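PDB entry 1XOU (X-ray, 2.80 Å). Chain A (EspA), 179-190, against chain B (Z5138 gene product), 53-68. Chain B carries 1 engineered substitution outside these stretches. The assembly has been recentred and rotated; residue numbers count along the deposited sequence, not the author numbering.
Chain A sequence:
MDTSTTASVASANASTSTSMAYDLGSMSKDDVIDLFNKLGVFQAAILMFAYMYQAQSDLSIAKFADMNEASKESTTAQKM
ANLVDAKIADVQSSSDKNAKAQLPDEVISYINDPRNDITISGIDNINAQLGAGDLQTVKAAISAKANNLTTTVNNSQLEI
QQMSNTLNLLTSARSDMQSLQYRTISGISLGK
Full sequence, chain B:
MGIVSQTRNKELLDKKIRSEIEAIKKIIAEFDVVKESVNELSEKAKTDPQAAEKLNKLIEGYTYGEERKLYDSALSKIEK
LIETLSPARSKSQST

Chain A (179-190) SLQYRTISGISL
Chain B (53-68) EKLNKLIEGYTYGEER

The contact is a nearly antiparallel helix-helix packing in which a narrow apolar strip is combined with one very short hydroxyl-hydroxyl hydrogen bond and one salt bridge, burying 541 Å² in all. Helix 179-188 of EspA runs at 159° to helix 53-64 of chain B, with the axes 9.9 Å apart at closest approach. The register pairs I188(A) with K54(B), G187(A) with L58(B) and L180(A) with E67(B), at CA-CA separations of 6.5, 6.8 and 5.7 Å. Regular alpha torsions hold through G187(A) and through G61(B); phi/psi then run -78/-8 at Y62(B), -104/-47 at T63(B) and -142/15 at Y64(B). G65(B), at -103/-153, is the N-cap of a second helix that begins at E66(B) and brings two glutamates to EspA.

L58(B) (chi1 -106°, chi2 t) points toward EspA. Its CD1 lies 3.5 Å from CG1 of I188(A) (m, t), and its CD2 is 4.2 Å from CG2 of T184(A). G187(A) faces chain B, and K54(B) (m, t, m, t), which points toward EspA, places its CD 3.8 Å from G187(A) O. K54(B) NZ lies 3.8 Å from I188(A) O, too far to be called a hydrogen bond, so the long side chain runs along the end of the EspA helix.

One helical turn before I188(A), T184(A) (m) sets its OG1 2.4 Å from OH of Y62(B), near the ring plane at its edge. The phenol (chi1 -91°, chi2 83°) thus finds a polar partner in a buried site. L180(A) (chi1 -145°, chi2 t) starts sideways, but its end comes nearer, placing CD2 3.5 Å from Y62(B) CZ and 3.7 Å from E67(B) CB.

R183(A) (m, t, p, chi4 147°) points toward chain B and donates from NE to OE2 of E67(B) at 3.0 Å, within a salt bridge that answers the charge of this buried glutamate (m, p, chi3 41°). E66(B) (chi1 -101°, chi2 p) lays CB over one guanidinium face.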

# COMPACT_ATOMS: atom_id res chain seq x y z
N SER A 179 5.94 -0.96 7.02
CA SER A 179 6.08 -1.53 8.35
C SER A 179 5.94 -3.04 8.18
O SER A 179 6.65 -3.82 8.82
CB SER A 179 4.97 -1.03 9.26
OG SER A 179 4.94 0.38 9.28
N LEU A 180 5.01 -3.45 7.32
CA LEU A 180 4.78 -4.86 7.06
C LEU A 180 6.11 -5.46 6.64
O LEU A 180 6.58 -6.41 7.26
CB LEU A 180 3.76 -5.04 5.94
CG LEU A 180 2.80 -6.23 6.03
CD1 LEU A 180 2.40 -6.58 4.61
CD2 LEU A 180 3.43 -7.43 6.72
N GLN A 181 6.69 -4.90 5.59
CA GLN A 181 7.97 -5.37 5.08
C GLN A 181 9.04 -5.40 6.16
O GLN A 181 9.74 -6.40 6.32
CB GLN A 181 8.46 -4.46 3.96
CG GLN A 181 8.32 -5.03 2.56
CD GLN A 181 9.10 -4.22 1.52
OE1 GLN A 181 8.98 -4.45 0.32
NE2 GLN A 181 9.91 -3.28 2.00
N TYR A 182 9.16 -4.30 6.89
CA TYR A 182 10.16 -4.19 7.94
C TYR A 182 9.97 -5.27 9.02
O TYR A 182 10.90 -6.01 9.35
CB TYR A 182 10.13 -2.79 8.55
CG TYR A 182 11.10 -2.57 9.70
CD1 TYR A 182 10.67 -2.66 11.03
CD2 TYR A 182 12.44 -2.26 9.45
CE1 TYR A 182 11.56 -2.46 12.09
CE2 TYR A 182 13.34 -2.06 10.51
CZ TYR A 182 12.89 -2.17 11.82
OH TYR A 182 13.77 -1.97 12.87
N ARG A 183 8.76 -5.36 9.56
CA ARG A 183 8.47 -6.36 10.59
C ARG A 183 8.69 -7.78 10.06
O ARG A 183 9.22 -8.63 10.78
CB ARG A 183 7.04 -6.20 11.12
CG ARG A 183 6.86 -4.95 11.99
CD ARG A 183 5.55 -4.96 12.79
NE ARG A 183 5.39 -6.20 13.56
CZ ARG A 183 4.79 -6.30 14.75
NH1 ARG A 183 4.69 -7.48 15.36
NH2 ARG A 183 4.30 -5.22 15.33
N THR A 184 8.30 -8.04 8.81
CA THR A 184 8.48 -9.37 8.25
C THR A 184 9.97 -9.70 8.23
O THR A 184 10.41 -10.67 8.84
CB THR A 184 7.95 -9.48 6.81
OG1 THR A 184 6.55 -9.19 6.80
CG2 THR A 184 8.16 -10.88 6.26
N ILE A 185 10.73 -8.87 7.53
CA ILE A 185 12.16 -9.06 7.40
C ILE A 185 12.86 -9.11 8.74
O ILE A 185 13.79 -9.90 8.94
CB ILE A 185 12.75 -7.95 6.52
CG1 ILE A 185 12.42 -8.26 5.06
CG2 ILE A 185 14.26 -7.80 6.76
CD1 ILE A 185 12.87 -7.21 4.10
N SER A 186 12.43 -8.27 9.66
CA SER A 186 13.01 -8.27 10.99
C SER A 186 12.76 -9.65 11.60
O SER A 186 13.67 -10.27 12.15
CB SER A 186 12.35 -7.19 11.85
OG SER A 186 12.48 -7.51 13.22
N GLY A 187 11.53 -10.14 11.48
CA GLY A 187 11.17 -11.44 12.02
C GLY A 187 11.89 -12.62 11.40
O GLY A 187 12.16 -13.61 12.07
N ILE A 188 12.21 -12.54 10.11
CA ILE A 188 12.91 -13.62 9.44
C ILE A 188 14.37 -13.66 9.87
O ILE A 188 15.07 -14.64 9.62
CB ILE A 188 12.87 -13.47 7.90
CG1 ILE A 188 11.43 -13.47 7.41
CG2 ILE A 188 13.62 -14.60 7.25
CD1 ILE A 188 11.28 -13.38 5.89
N SER A 189 14.83 -12.60 10.53
CA SER A 189 16.22 -12.55 10.95
C SER A 189 16.43 -12.51 12.46
O SER A 189 17.56 -12.33 12.92
CB SER A 189 16.91 -11.33 10.31
OG SER A 189 16.36 -10.12 10.80
N LEU A 190 15.36 -12.68 13.23
CA LEU A 190 15.43 -12.68 14.70
C LEU A 190 14.05 -12.58 15.37
O LEU A 190 13.04 -12.68 14.65
CB LEU A 190 16.30 -11.53 15.21
CG LEU A 190 15.89 -10.11 14.79
CD1 LEU A 190 15.74 -9.24 16.03
CD2 LEU A 190 16.93 -9.53 13.84
N GLU B 53 10.75 -21.97 14.95
CA GLU B 53 10.07 -21.08 15.89
C GLU B 53 9.83 -19.70 15.26
O GLU B 53 8.81 -19.06 15.53
CB GLU B 53 10.89 -20.95 17.16
CG GLU B 53 10.24 -20.10 18.24
CD GLU B 53 8.95 -20.71 18.78
OE1 GLU B 53 8.31 -20.06 19.65
OE2 GLU B 53 8.58 -21.82 18.34
N LYS B 54 10.77 -19.25 14.43
CA LYS B 54 10.65 -17.97 13.75
C LYS B 54 9.49 -18.06 12.77
O LYS B 54 8.57 -17.25 12.80
CB LYS B 54 11.95 -17.62 13.00
CG LYS B 54 13.05 -17.02 13.88
CD LYS B 54 14.30 -16.60 13.09
CE LYS B 54 15.05 -17.81 12.51
NZ LYS B 54 16.32 -17.49 11.76
N LEU B 55 9.54 -19.07 11.92
CA LEU B 55 8.50 -19.29 10.93
C LEU B 55 7.10 -19.29 11.55
O LEU B 55 6.22 -18.55 11.10
CB LEU B 55 8.72 -20.61 10.20
CG LEU B 55 8.62 -20.58 8.67
CD1 LEU B 55 8.62 -22.01 8.13
CD2 LEU B 55 7.37 -19.84 8.25
N ASN B 56 6.90 -20.11 12.58
CA ASN B 56 5.60 -20.20 13.24
C ASN B 56 5.14 -18.86 13.80
O ASN B 56 3.95 -18.54 13.78
CB ASN B 56 5.62 -21.24 14.35
CG ASN B 56 6.07 -22.60 13.87
OD1 ASN B 56 5.78 -23.01 12.75
ND2 ASN B 56 6.78 -23.32 14.73
N LYS B 57 6.09 -18.09 14.33
CA LYS B 57 5.77 -16.78 14.87
C LYS B 57 5.29 -15.91 13.70
O LYS B 57 4.32 -15.16 13.83
CB LYS B 57 7.00 -16.15 15.55
CG LYS B 57 7.18 -16.58 17.00
CD LYS B 57 5.86 -16.33 17.74
CE LYS B 57 5.73 -17.15 19.03
NZ LYS B 57 4.30 -17.16 19.52
N LEU B 58 5.98 -16.02 12.57
CA LEU B 58 5.63 -15.28 11.36
C LEU B 58 4.24 -15.67 10.89
O LEU B 58 3.40 -14.81 10.61
CB LEU B 58 6.63 -15.57 10.25
CG LEU B 58 7.62 -14.46 9.93
CD1 LEU B 58 8.54 -14.92 8.81
CD2 LEU B 58 6.88 -13.20 9.53
N ILE B 59 4.02 -16.97 10.78
CA ILE B 59 2.73 -17.48 10.34
C ILE B 59 1.59 -16.94 11.22
O ILE B 59 0.60 -16.45 10.70
CB ILE B 59 2.73 -19.02 10.36
CG1 ILE B 59 3.79 -19.53 9.38
CG2 ILE B 59 1.35 -19.55 9.99
CD1 ILE B 59 4.10 -21.00 9.49
N GLU B 60 1.74 -17.02 12.54
CA GLU B 60 0.71 -16.51 13.42
C GLU B 60 0.55 -15.01 13.22
O GLU B 60 -0.57 -14.48 13.25
CB GLU B 60 1.06 -16.81 14.88
CG GLU B 60 0.83 -18.27 15.26
CD GLU B 60 1.57 -18.70 16.52
OE1 GLU B 60 1.51 -19.92 16.84
OE2 GLU B 60 2.21 -17.84 17.19
N GLY B 61 1.68 -14.33 12.99
CA GLY B 61 1.67 -12.90 12.76
C GLY B 61 0.84 -12.51 11.56
O GLY B 61 0.05 -11.58 11.62
N TYR B 62 1.03 -13.23 10.45
CA TYR B 62 0.29 -12.95 9.23
C TYR B 62 -1.14 -13.46 9.21
O TYR B 62 -1.89 -13.17 8.29
CB TYR B 62 1.02 -13.55 8.03
CG TYR B 62 2.01 -12.62 7.37
CD1 TYR B 62 3.30 -12.45 7.88
CD2 TYR B 62 1.64 -11.89 6.24
CE1 TYR B 62 4.21 -11.59 7.27
CE2 TYR B 62 2.54 -11.02 5.62
CZ TYR B 62 3.82 -10.87 6.14
OH TYR B 62 4.70 -10.02 5.52
N THR B 63 -1.53 -14.23 10.21
CA THR B 63 -2.88 -14.77 10.22
C THR B 63 -3.82 -14.06 11.17
O THR B 63 -4.95 -13.74 10.81
CB THR B 63 -2.84 -16.25 10.54
OG1 THR B 63 -1.97 -16.44 11.66
CG2 THR B 63 -2.34 -17.03 9.34
N TYR B 64 -3.37 -13.83 12.40
CA TYR B 64 -4.21 -13.10 13.34
C TYR B 64 -3.36 -12.17 14.20
O TYR B 64 -3.82 -11.66 15.21
CB TYR B 64 -5.02 -14.06 14.24
CG TYR B 64 -4.19 -15.03 15.04
CD1 TYR B 64 -3.67 -16.18 14.45
CD2 TYR B 64 -3.88 -14.76 16.38
CE1 TYR B 64 -2.85 -17.04 15.16
CE2 TYR B 64 -3.05 -15.63 17.11
CZ TYR B 64 -2.53 -16.76 16.49
OH TYR B 64 -1.68 -17.60 17.18
N GLY B 65 -2.12 -11.92 13.76
CA GLY B 65 -1.22 -11.05 14.50
C GLY B 65 -1.05 -9.65 13.95
O GLY B 65 -1.93 -9.11 13.27
N GLU B 66 0.11 -9.05 14.23
CA GLU B 66 0.42 -7.69 13.79
C GLU B 66 0.54 -7.49 12.29
O GLU B 66 -0.06 -6.55 11.75
CB GLU B 66 1.68 -7.18 14.49
CG GLU B 66 1.36 -6.23 15.65
CD GLU B 66 0.35 -6.83 16.65
OE1 GLU B 66 0.65 -7.90 17.24
OE2 GLU B 66 -0.73 -6.22 16.86
N GLU B 67 1.30 -8.35 11.61
CA GLU B 67 1.47 -8.26 10.16
C GLU B 67 0.10 -8.25 9.46
O GLU B 67 -0.16 -7.41 8.59
CB GLU B 67 2.29 -9.44 9.65
CG GLU B 67 3.78 -9.40 10.01
CD GLU B 67 4.05 -9.44 11.51
OE1 GLU B 67 3.37 -10.21 12.23
OE2 GLU B 67 4.96 -8.71 11.97
N ARG B 68 -0.77 -9.18 9.83
CA ARG B 68 -2.10 -9.26 9.27
C ARG B 68 -2.89 -7.97 9.48
O ARG B 68 -3.63 -7.53 8.60
CB ARG B 68 -2.85 -10.44 9.90
CG ARG B 68 -4.35 -10.42 9.67
CD ARG B 68 -4.73 -10.65 8.21
NE ARG B 68 -5.57 -11.84 8.12
CZ ARG B 68 -6.82 -11.90 8.56
NH1 ARG B 68 -7.53 -13.03 8.46
NH2 ARG B 68 -7.39 -10.83 9.08